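Local coordinates for protein 2-(hydroxymethyl)glutarate dehydrogenase (Eubacterium barkeri, PDB 3CKY) that catalyses the NAD-dependent interconversion of (S)-2-hydroxymethylglutarate and 2-formylglutarate in bacterial nicotinate fermentation, working as a homotetramer, at residues D62-S67 / T92-M97; D118-P123 / V140-A145; P123-T128 / T135-V140. All blocks are in the same frame, centred on the assembly; numbering follows the deposited sequence.

Contact 1 of 3, residues D62-S67 / T92-M97; sequences DIIFTS and TVIVDM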
loop_
_atom_site.group_PDB
_atom_site.type_symbol
_atom_site.label_atom_id
_atom_site.label_comp_id
_atom_site.label_asym_id
_atom_site.label_seq_id
_atom_site.Cartn_x
_atom_site.Cartn_y
_atom_site.Cartn_z
ATOM N N ASP A 62 22.214 7.181 40.258
ATOM C CA ASP A 62 22.723 5.880 39.823
ATOM C C ASP A 62 21.844 5.311 38.720
ATOM O O ASP A 62 22.337 4.693 37.783
ATOM C CB ASP A 62 22.728 4.887 40.991
ATOM C CG ASP A 62 23.467 5.405 42.207
ATOM O OD1 ASP A 62 24.350 6.282 42.060
ATOM O OD2 ASP A 62 23.158 4.923 43.315
ATOM N N ILE A 63 20.535 5.494 38.868
ATOM C CA ILE A 63 19.563 5.072 37.872
ATOM C C ILE A 63 18.715 6.280 37.490
ATOM O O ILE A 63 18.109 6.918 38.351
ATOM C CB ILE A 63 18.655 3.943 38.400
ATOM C CG1 ILE A 63 19.495 2.707 38.751
ATOM C CG2 ILE A 63 17.571 3.596 37.362
ATOM C CD1 ILE A 63 18.734 1.634 39.519
ATOM N N ILE A 64 18.689 6.593 36.200
ATOM C CA ILE A 64 17.995 7.775 35.701
ATOM C C ILE A 64 16.860 7.349 34.769
ATOM O O ILE A 64 17.059 6.559 33.844
ATOM C CB ILE A 64 18.954 8.725 34.943
ATOM C CG1 ILE A 64 20.135 9.128 35.833
ATOM C CG2 ILE A 64 18.211 9.970 34.477
ATOM C CD1 ILE A 64 21.279 9.754 35.067
ATOM N N PHE A 65 15.671 7.875 35.037
ATOM C CA PHE A 65 14.505 7.617 34.220
ATOM C C PHE A 65 14.235 8.808 33.324
ATOM O O PHE A 65 14.354 9.961 33.744
ATOM C CB PHE A 65 13.285 7.354 35.099
ATOM C CG PHE A 65 13.336 6.044 35.813
ATOM C CD1 PHE A 65 13.899 5.951 37.078
ATOM C CD2 PHE A 65 12.831 4.900 35.222
ATOM C CE1 PHE A 65 13.952 4.735 37.745
ATOM C CE2 PHE A 65 12.877 3.685 35.880
ATOM C CZ PHE A 65 13.437 3.601 37.146
ATOM N N THR A 66 13.878 8.514 32.078
ATOM C CA THR A 66 13.437 9.535 31.149
ATOM C C THR A 66 12.406 8.963 30.191
ATOM O O THR A 66 12.401 7.766 29.915
ATOM C CB THR A 66 14.626 10.134 30.355
ATOM O OG1 THR A 66 14.253 11.410 29.830
ATOM C CG2 THR A 66 15.069 9.207 29.225
ATOM N N SER A 67 11.527 9.834 29.715
ATOM C CA SER A 67 10.583 9.514 28.661
ATOM C C SER A 67 10.389 10.772 27.812
ATOM O O SER A 67 9.709 11.717 28.227
ATOM C CB SER A 67 9.249 9.046 29.245
ATOM O OG SER A 67 8.345 8.700 28.209
ATOM N N THR A 92 26.516 4.199 35.864
ATOM C CA THR A 92 25.164 4.726 35.943
ATOM C C THR A 92 24.336 4.040 34.870
ATOM O O THR A 92 24.841 3.744 33.783
ATOM C CB THR A 92 25.137 6.257 35.728
ATOM O OG1 THR A 92 25.968 6.897 36.707
ATOM C CG2 THR A 92 23.718 6.802 35.843
ATOM N N VAL A 93 23.074 3.769 35.187
ATOM C CA VAL A 93 22.142 3.174 34.234
ATOM C C VAL A 93 21.093 4.208 33.830
ATOM O O VAL A 93 20.473 4.829 34.695
ATOM C CB VAL A 93 21.417 1.944 34.827
ATOM C CG1 VAL A 93 20.513 1.289 33.780
ATOM C CG2 VAL A 93 22.421 0.934 35.382
ATOM N N ILE A 94 20.915 4.397 32.521
ATOM C CA ILE A 94 19.843 5.228 31.985
ATOM C C ILE A 94 18.702 4.312 31.561
ATOM O O ILE A 94 18.921 3.352 30.830
ATOM C CB ILE A 94 20.275 6.024 30.736
ATOM C CG1 ILE A 94 21.602 6.766 30.967
ATOM C CG2 ILE A 94 19.165 6.988 30.321
ATOM C CD1 ILE A 94 21.569 7.805 32.075
ATOM N N VAL A 95 17.494 4.607 32.031
ATOM C CA VAL A 95 16.305 3.840 31.661
ATOM C C VAL A 95 15.404 4.716 30.808
ATOM O O VAL A 95 14.695 5.578 31.320
ATOM C CB VAL A 95 15.536 3.348 32.896
ATOM C CG1 VAL A 95 14.312 2.554 32.461
ATOM C CG2 VAL A 95 16.450 2.507 33.790
ATOM N N ASP A 96 15.469 4.492 29.497
ATOM C CA ASP A 96 14.748 5.289 28.516
ATOM C C ASP A 96 13.387 4.658 28.216
ATOM O O ASP A 96 13.300 3.584 27.633
ATOM C CB ASP A 96 15.575 5.409 27.233
ATOM C CG ASP A 96 15.075 6.506 26.305
ATOM O OD1 ASP A 96 13.995 7.084 26.542
ATOM O OD2 ASP A 96 15.783 6.790 25.322
ATOM N N MET A 97 12.327 5.339 28.627
ATOM C CA MET A 97 10.970 4.846 28.437
ATOM C C MET A 97 10.317 5.520 27.234
ATOM O O MET A 97 9.120 5.350 26.997
ATOM C CB MET A 97 10.144 5.101 29.698
ATOM C CG MET A 97 10.749 4.497 30.939
ATOM S SD MET A 97 9.799 4.892 32.405
ATOM C CE MET A 97 10.382 6.576 32.728
#
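Two neighbouring parallel strands of the Rossmann-fold NAD domain meet here: Ile63 to Thr66 pairs in register with Val93 to Asp96, joined by a connection about half of which is helix. Five backbone hydrogen bonds zigzag between them, from Val93 N to Asp62 O, Ile64 N to Val93 O, Val95 N to Ile64 O, Thr66 N to Val95 O and Met97 N to Thr66 O. The last is short, 2.7 Å from Met97 N to Thr66 O, whereas the bond from Thr66 N to Val95 O stretches to 3.1 Å. The strand axes run 19° apart.

The side chains sort onto two faces. On one, Val95 wedges its two methyls against different partners: CG2 meets Ile63 CG2 at 3.9 Å, while CG1 lies beside the Phe65 ring at CE2, also 3.9 Å away. The chi3 bend of Met97 (-80°) turns CE back to Phe65 CB at 3.8 Å; SD itself lies 5.4 Å from the centroid of the Phe65 ring, an oblique Met-aromatic contact. On the other face Ile64 and Ile94 lie side by side, pointing the same way, and meet through their CD1 methyls, Ile64 CD1 to Ile94 CD1 at 3.6 Å. Further along, the Thr66 methyl CG2 rests on Asp96 OD1, but the polar ends of both residues turn to other partners: Thr66 OG1 bonds Ile10 O, and the Asp96 carboxylate takes Ser98 OG and Tyr119 OH.

Strand 6-10 flanks the pair beyond 62-67, and strand 118-125 beyond 92-97. Helix 144-157 covers the Phe65 face, with Val153 on Ile63 and Phe65, and Ile150 on Val93; Met97, at the strand end, approaches Met19 of the probable NAD site.

Contact 2 of 3, residues D118-P123 / V140-A145; sequences DYVDAP and VGASEA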
loop_
_atom_site.group_PDB
_atom_site.type_symbol
_atom_site.label_atom_id
_atom_site.label_comp_id
_atom_site.label_asym_id
_atom_site.label_seq_id
_atom_site.Cartn_x
_atom_site.Cartn_y
_atom_site.Cartn_z
ATOM N N ASP A 118 25.413 2.392 31.234
ATOM C CA ASP A 118 24.465 1.412 30.708
ATOM C C ASP A 118 23.192 2.123 30.261
ATOM O O ASP A 118 22.639 2.932 31.001
ATOM C CB ASP A 118 24.136 0.354 31.764
ATOM C CG ASP A 118 25.319 -0.524 32.096
ATOM O OD1 ASP A 118 25.992 -0.984 31.150
ATOM O OD2 ASP A 118 25.577 -0.761 33.300
ATOM N N TYR A 119 22.746 1.826 29.044
ATOM C CA TYR A 119 21.569 2.464 28.468
ATOM C C TYR A 119 20.517 1.403 28.127
ATOM O O TYR A 119 20.769 0.517 27.304
ATOM C CB TYR A 119 21.955 3.244 27.208
ATOM C CG TYR A 119 20.977 4.344 26.862
ATOM C CD1 TYR A 119 21.240 5.664 27.215
ATOM C CD2 TYR A 119 19.782 4.064 26.195
ATOM C CE1 TYR A 119 20.350 6.683 26.915
ATOM C CE2 TYR A 119 18.878 5.086 25.879
ATOM C CZ TYR A 119 19.169 6.395 26.247
ATOM O OH TYR A 119 18.304 7.424 25.947
ATOM N N VAL A 120 19.346 1.486 28.756
ATOM C CA VAL A 120 18.330 0.443 28.594
ATOM C C VAL A 120 16.995 1.026 28.157
ATOM O O VAL A 120 16.540 2.049 28.677
ATOM C CB VAL A 120 18.147 -0.413 29.896
ATOM C CG1 VAL A 120 19.454 -0.516 30.669
ATOM C CG2 VAL A 120 17.051 0.147 30.785
ATOM N N ASP A 121 16.384 0.382 27.171
ATOM C CA ASP A 121 15.027 0.730 26.772
ATOM C C ASP A 121 14.076 0.000 27.703
ATOM O O ASP A 121 14.188 -1.210 27.883
ATOM C CB ASP A 121 14.735 0.388 25.304
ATOM C CG ASP A 121 15.055 -1.057 24.946
ATOM O OD1 ASP A 121 16.199 -1.480 25.211
ATOM O OD2 ASP A 121 14.183 -1.752 24.386
ATOM N N ALA A 122 13.165 0.751 28.314
ATOM C CA ALA A 122 12.164 0.176 29.226
ATOM C C ALA A 122 10.808 0.861 29.035
ATOM O O ALA A 122 10.254 1.442 29.964
ATOM C CB ALA A 122 12.626 0.293 30.670
ATOM N N PRO A 123 10.265 0.791 27.820
ATOM C CA PRO A 123 8.937 1.356 27.613
ATOM C C PRO A 123 7.885 0.642 28.476
ATOM O O PRO A 123 8.040 -0.539 28.827
ATOM C CB PRO A 123 8.680 1.112 26.130
ATOM C CG PRO A 123 9.583 -0.003 25.767
ATOM C CD PRO A 123 10.797 0.176 26.598
ATOM N N VAL A 140 11.659 -4.581 29.114
ATOM C CA VAL A 140 13.057 -4.162 29.230
ATOM C C VAL A 140 13.982 -4.848 28.228
ATOM O O VAL A 140 13.972 -6.071 28.096
ATOM C CB VAL A 140 13.600 -4.430 30.657
ATOM C CG1 VAL A 140 15.022 -3.879 30.800
ATOM C CG2 VAL A 140 12.676 -3.817 31.707
ATOM N N GLY A 141 14.774 -4.036 27.531
ATOM C CA GLY A 141 15.838 -4.512 26.654
ATOM C C GLY A 141 17.169 -4.197 27.299
ATOM O O GLY A 141 17.529 -3.034 27.432
ATOM N N ALA A 142 17.897 -5.231 27.714
ATOM C CA ALA A 142 19.162 -5.040 28.426
ATOM C C ALA A 142 19.936 -6.341 28.541
ATOM O O ALA A 142 19.429 -7.401 28.188
ATOM C CB ALA A 142 18.895 -4.461 29.812
ATOM N N SER A 143 21.171 -6.253 29.027
ATOM C CA SER A 143 21.936 -7.441 29.404
ATOM C C SER A 143 21.295 -8.060 30.642
ATOM O O SER A 143 20.533 -7.402 31.353
ATOM C CB SER A 143 23.403 -7.091 29.685
ATOM O OG SER A 143 23.535 -6.386 30.903
ATOM N N GLU A 144 21.602 -9.324 30.899
ATOM C CA GLU A 144 21.105 -9.992 32.099
ATOM C C GLU A 144 21.582 -9.278 33.361
ATOM O O GLU A 144 20.793 -9.024 34.268
ATOM C CB GLU A 144 21.546 -11.461 32.121
ATOM C CG GLU A 144 20.956 -12.278 33.270
ATOM C CD GLU A 144 19.445 -12.134 33.392
ATOM O OE1 GLU A 144 18.746 -12.229 32.363
ATOM O OE2 GLU A 144 18.957 -11.916 34.521
ATOM N N ALA A 145 22.871 -8.945 33.393
ATOM C CA ALA A 145 23.483 -8.259 34.531
ATOM C C ALA A 145 22.802 -6.926 34.832
ATOM O O ALA A 145 22.526 -6.615 35.986
ATOM C CB ALA A 145 24.969 -8.040 34.272
HETATM O O HOH W 1 20.164 -1.872 26.898
#
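Gly141, Val140 and Asp121 carry most of this contact, where strand 118-125 and the end of strand 136-141 run antiparallel and begin to part. Gly141 N donates a nearly straight hydrogen bond to Asp121 O, 2.9 Å long with 174° at the hydrogen. The same carbonyl oxygen also receives a CA-H...O contact from Val140 CA at 3.4 Å. The CB of Val140 is directed away from strand 118-125, yet CG2 still meets Ala122 CB at 4.2 Å.

The Asp121 side chain folds back over Gly141. With CG lodged between the backbone N and the carbonyl carbon (chi1 53°), OD1 comes within 3.4 Å of Gly141 CA, and a side chain at that glycine would collide with this oxygen. The carboxylate is gripped from beyond the pair: OD1 accepts from Gly168 N and OD2 from Asp171 N, near the start of helix 169-197. An alanine in place of Asp121 would probably leave both amides without their acceptor and open a gap above the glycine.

Past Gly141 the strands diverge, and a water donates to Gly141 O at 2.9 Å and lies so near Tyr119 O that this second bond is of doubtful length. Alongside, Val120 CG1 reaches Ala142 CB at 4.1 Å.

Asp121 OD1 and Gly141 O lie only 3.0 Å apart without a bond between them, a proximity probably tolerated because Gly168 N donates to OD1 and the water to Gly141 O, which would offset the repulsion between the two oxygens. Asp121 thereby ties the nucleotide-binding sheet to the N-terminal end of helix 169-197, which bears Lys174, probably the catalytic residue.

Contact 3 of 3, residues P123-T128 / T135-V140; sequences PVSGGT and TLTIMV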
loop_
_atom_site.group_PDB
_atom_site.type_symbol
_atom_site.label_atom_id
_atom_site.label_comp_id
_atom_site.label_asym_id
_atom_site.label_seq_id
_atom_site.Cartn_x
_atom_site.Cartn_y
_atom_site.Cartn_z
ATOM N N PRO A 123 10.265 0.791 27.820
ATOM C CA PRO A 123 8.937 1.356 27.613
ATOM C C PRO A 123 7.885 0.642 28.476
ATOM O O PRO A 123 8.040 -0.539 28.827
ATOM C CB PRO A 123 8.680 1.112 26.130
ATOM C CG PRO A 123 9.583 -0.003 25.767
ATOM C CD PRO A 123 10.797 0.176 26.598
ATOM N N VAL A 124 6.839 1.375 28.833
ATOM C CA VAL A 124 5.845 0.878 29.759
ATOM C C VAL A 124 4.452 0.905 29.141
ATOM O O VAL A 124 4.208 1.626 28.166
ATOM C CB VAL A 124 5.820 1.723 31.044
ATOM C CG1 VAL A 124 7.217 1.832 31.638
ATOM C CG2 VAL A 124 5.227 3.102 30.759
ATOM N N SER A 125 3.553 0.097 29.700
ATOM C CA SER A 125 2.127 0.210 29.405
ATOM C C SER A 125 1.327 0.201 30.708
ATOM O O SER A 125 1.823 -0.251 31.743
ATOM C CB SER A 125 1.672 -0.906 28.469
ATOM O OG SER A 125 1.930 -2.181 29.015
ATOM N N GLY A 126 0.103 0.722 30.652
ATOM C CA GLY A 126 -0.766 0.837 31.827
ATOM C C GLY A 126 -1.291 2.246 32.059
ATOM O O GLY A 126 -2.243 2.443 32.820
ATOM N N GLY A 127 -0.655 3.232 31.431
ATOM C CA GLY A 127 -1.110 4.614 31.503
ATOM C C GLY A 127 -0.815 5.261 32.839
ATOM O O GLY A 127 -0.044 4.725 33.641
ATOM N N THR A 128 -1.432 6.420 33.058
ATOM C CA THR A 128 -1.220 7.212 34.271
ATOM C C THR A 128 -1.839 6.547 35.492
ATOM O O THR A 128 -1.294 6.639 36.591
ATOM C CB THR A 128 -1.798 8.647 34.132
ATOM O OG1 THR A 128 -3.111 8.586 33.564
ATOM C CG2 THR A 128 -0.901 9.508 33.245
ATOM N N THR A 135 1.459 -0.299 39.006
ATOM C CA THR A 135 1.109 -1.572 38.370
ATOM C C THR A 135 1.469 -1.618 36.886
ATOM O O THR A 135 1.016 -2.510 36.162
ATOM C CB THR A 135 -0.395 -1.868 38.535
ATOM O OG1 THR A 135 -1.171 -0.830 37.915
ATOM C CG2 THR A 135 -0.745 -1.968 40.008
ATOM N N LEU A 136 2.297 -0.669 36.446
ATOM C CA LEU A 136 2.746 -0.601 35.057
ATOM C C LEU A 136 3.379 -1.908 34.589
ATOM O O LEU A 136 4.092 -2.569 35.351
ATOM C CB LEU A 136 3.782 0.519 34.880
ATOM C CG LEU A 136 3.291 1.961 34.937
ATOM C CD1 LEU A 136 4.489 2.898 34.916
ATOM C CD2 LEU A 136 2.333 2.265 33.794
ATOM N N THR A 137 3.121 -2.271 33.336
ATOM C CA THR A 137 3.878 -3.341 32.684
ATOM C C THR A 137 5.088 -2.703 32.041
ATOM O O THR A 137 4.961 -1.725 31.315
ATOM C CB THR A 137 3.038 -4.095 31.643
ATOM O OG1 THR A 137 1.987 -4.788 32.321
ATOM C CG2 THR A 137 3.888 -5.106 30.877
ATOM N N ILE A 138 6.262 -3.237 32.341
ATOM C CA ILE A 138 7.518 -2.663 31.882
ATOM C C ILE A 138 8.278 -3.691 31.055
ATOM O O ILE A 138 8.557 -4.794 31.530
ATOM C CB ILE A 138 8.375 -2.167 33.064
ATOM C CG1 ILE A 138 7.576 -1.138 33.898
ATOM C CG2 ILE A 138 9.696 -1.573 32.559
ATOM C CD1 ILE A 138 8.333 -0.521 35.074
ATOM N N MET A 139 8.600 -3.321 29.812
ATOM C CA MET A 139 9.258 -4.219 28.878
ATOM C C MET A 139 10.704 -3.752 28.684
ATOM O O MET A 139 10.946 -2.676 28.142
ATOM C CB MET A 139 8.496 -4.237 27.554
ATOM C CG MET A 139 7.049 -4.782 27.662
ATOM S SD MET A 139 5.810 -3.883 26.651
ATOM C CE MET A 139 5.869 -2.280 27.464
ATOM N N VAL A 140 11.659 -4.581 29.114
ATOM C CA VAL A 140 13.057 -4.162 29.230
ATOM C C VAL A 140 13.982 -4.848 28.228
ATOM O O VAL A 140 13.972 -6.071 28.096
ATOM C CB VAL A 140 13.600 -4.430 30.657
ATOM C CG1 VAL A 140 15.022 -3.879 30.800
ATOM C CG2 VAL A 140 12.676 -3.817 31.707
#
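Thr137 O accepts the shortest hydrogen bond of this contact, 2.8 Å from Ser125 N, with the donor in the plane of the carbonyl; Val124 CA adds a CA-H...O contact to the same oxygen at 3.2 Å. Thr137 N returns a bond to Ser125 O, which makes Ser125 and Thr137 an antiparallel hydrogen-bonded pair. One step on, Met139 N donates to Pro123 O at 3.0 Å, almost straight at 176°. Between these bonds Val124 and Ile138 form the non-hydrogen-bonded pair, their side chains lying alongside each other with CG1 on CG1 at 3.7 Å.

Around the pair, Ser125 OG sits between its own backbone N and carbonyl carbon (chi1 58°), a position that brings it over Thr137 CB at 3.4 Å. Leu136 CD2 comes to 3.4 Å from Gly127 O and is close to Ser125 O. Gly126 is tightly placed as well: a side chain would press on Leu136 CD2 and on the preceding carbonyl, so its backbone shape calls for glycine. At the far end Met139, bent at both chi2 and chi3, folds its CE back toward Pro123 O. Helix 169-197 lies against Pro123, Ser125 and Met139, and Met139 also packs on Ile208 of a second subunit.

The backbone bonds use Pro123 O and the N and O of Ser125, while the carbonyl of Val124, facing the other way, accepts from Lys174 NZ, the likely catalytic lysine. This antiparallel strand pair, connected through helix 127-133, therefore presents a fixed main-chain acceptor that probably helps to orient the lysine's amino group.

Overall arrangement
The three contacts follow one sheet from its middle outward. Strand 93-96 of contact 1 borders strand 118-125, which contacts 2 and 3 both use, and contact 3 is nested inside the chain loop closed by contact 2, sharing Pro123 and Val140. The centres of contacts 1 and 2 are about 10 Å apart; Ile94 N and Asp118 O, 2.7 Å apart and probably hydrogen-bonded, join them. Contact 3 reaches contact 1 through Met97 SD and Val124 CG1, 4.1 Å apart. Toward the probable active site the approach tightens: the side chain of Lys174 lies about 8 Å from that of Asp121 but about 4 Å from that of Ser125.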